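Side-chain contact in malonyl CoA-ACP transacylase (Xanthomonas oryzae pv. oryzae, PDB 3K89), which probably transfers the malonyl group from malonyl-CoA to the holo acyl carrier protein, the step that supplies malonyl units for fatty acid synthesis: residues L115-L118 with R119-M123. Numbering follows the deposited sequence.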
# COMPACT_ATOMS: atom_id res chain seq x y z
N LEU A 115 7.18 0.18 -13.15
CA LEU A 115 6.50 -1.07 -12.87
C LEU A 115 5.09 -0.85 -12.29
O LEU A 115 4.17 -1.56 -12.66
CB LEU A 115 7.34 -1.92 -11.92
CG LEU A 115 6.78 -3.29 -11.53
CD1 LEU A 115 6.54 -4.17 -12.76
CD2 LEU A 115 7.72 -3.99 -10.54
N VAL A 116 4.95 0.11 -11.38
CA VAL A 116 3.64 0.31 -10.77
C VAL A 116 2.68 1.11 -11.65
O VAL A 116 1.46 0.96 -11.51
CB VAL A 116 3.71 0.86 -9.32
CG1 VAL A 116 4.57 -0.08 -8.45
CG2 VAL A 116 4.24 2.31 -9.30
N ARG A 117 3.21 1.92 -12.57
CA ARG A 117 2.34 2.47 -13.63
C ARG A 117 1.74 1.29 -14.43
O ARG A 117 0.52 1.26 -14.67
CB ARG A 117 3.11 3.44 -14.54
CG ARG A 117 2.28 3.93 -15.75
CD ARG A 117 1.80 5.34 -15.58
NE ARG A 117 0.82 5.74 -16.60
CZ ARG A 117 1.10 6.41 -17.72
NH1 ARG A 117 2.34 6.77 -18.02
NH2 ARG A 117 0.10 6.72 -18.56
N LEU A 118 2.58 0.33 -14.80
CA LEU A 118 2.12 -0.88 -15.51
C LEU A 118 1.15 -1.67 -14.64
O LEU A 118 0.09 -2.09 -15.11
CB LEU A 118 3.27 -1.77 -15.95
CG LEU A 118 4.19 -1.24 -17.04
CD1 LEU A 118 5.25 -2.28 -17.35
CD2 LEU A 118 3.41 -0.86 -18.31
N ARG A 119 1.49 -1.84 -13.35
CA ARG A 119 0.61 -2.57 -12.43
C ARG A 119 -0.80 -1.96 -12.42
O ARG A 119 -1.80 -2.68 -12.59
CB ARG A 119 1.21 -2.58 -11.01
CG ARG A 119 0.40 -3.36 -9.95
CD ARG A 119 1.22 -3.41 -8.66
NE ARG A 119 0.55 -4.08 -7.53
CZ ARG A 119 -0.26 -3.47 -6.66
NH1 ARG A 119 -0.56 -2.18 -6.80
NH2 ARG A 119 -0.77 -4.16 -5.63
N GLY A 120 -0.89 -0.65 -12.27
CA GLY A 120 -2.17 0.06 -12.31
C GLY A 120 -2.88 -0.12 -13.63
O GLY A 120 -4.08 -0.35 -13.64
N GLN A 121 -2.14 -0.04 -14.74
CA GLN A 121 -2.76 -0.24 -16.07
C GLN A 121 -3.37 -1.63 -16.22
O GLN A 121 -4.50 -1.78 -16.71
CB GLN A 121 -1.73 0.03 -17.18
CG GLN A 121 -1.44 1.51 -17.35
CD GLN A 121 -0.33 1.80 -18.38
OE1 GLN A 121 0.38 0.90 -18.83
NE2 GLN A 121 -0.18 3.07 -18.74
N PHE A 122 -2.63 -2.65 -15.80
CA PHE A 122 -3.11 -4.02 -15.94
C PHE A 122 -4.34 -4.21 -15.08
O PHE A 122 -5.30 -4.87 -15.51
CB PHE A 122 -2.05 -5.06 -15.53
CG PHE A 122 -0.77 -5.00 -16.34
CD1 PHE A 122 -0.78 -4.61 -17.68
CD2 PHE A 122 0.44 -5.39 -15.76
CE1 PHE A 122 0.42 -4.57 -18.41
CE2 PHE A 122 1.63 -5.37 -16.49
CZ PHE A 122 1.62 -4.96 -17.81
N MET A 123 -4.31 -3.67 -13.86
CA MET A 123 -5.43 -3.78 -12.93
C MET A 123 -6.68 -3.11 -13.48
O MET A 123 -7.78 -3.67 -13.41
CB MET A 123 -5.07 -3.17 -11.57
CG MET A 123 -4.02 -3.98 -10.82
SD MET A 123 -3.28 -3.06 -9.45
CE MET A 123 -4.51 -3.31 -8.17
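The ring of F122 lies over the carbonyl of L118, whose O sits 3.2 Å above the ring plane and off toward the rim, nearest to CG. On the same side, past the CE2-CZ edge of the ring, sits L118 CB, 4.0 Å from F122 CE2. With its CG anti to the carbonyl carbon (chi1 -60°), F122 turns back along helix 109-126 over the preceding turn, and together with L118 it faces helix 208-219. L118 O also accepts the helix bond from F122 N at 2.9 Å, so F122 both bonds this oxygen and lays its ring against it.

On another side of the helix NE2 of Q121 comes over one face of the R117 guanidinium, 3.6 Å from R117 NE, the amide steeply turned against it, with the planes 67° apart. Both groups turn to E62: R117 NE forms a salt bridge with its OE2 and Q121 NE2 a hydrogen bond to the same oxygen. The other end of that amide, OE1, rests 3.5 Å from CD2 of L118.

R119 leaves the helix differently. Its CG is anti to the backbone N (chi1 -178°) and the chain runs extended, with M123 SD over one face of the guanidinium, 3.9 Å above the plane and displaced toward the rim. NH1 binds Q65, while NH2 holds Q252 and S94 OG, the predicted nucleophile.

The chemistry thus divides around one helix: an apolar side packed on helix 208-219, a carboxylate shared by an arginine and a glutamine, and a buried arginine whose several polar partners fix its rotation beside the predicted catalytic serine, consistent with a part in shaping the acyltransferase active site.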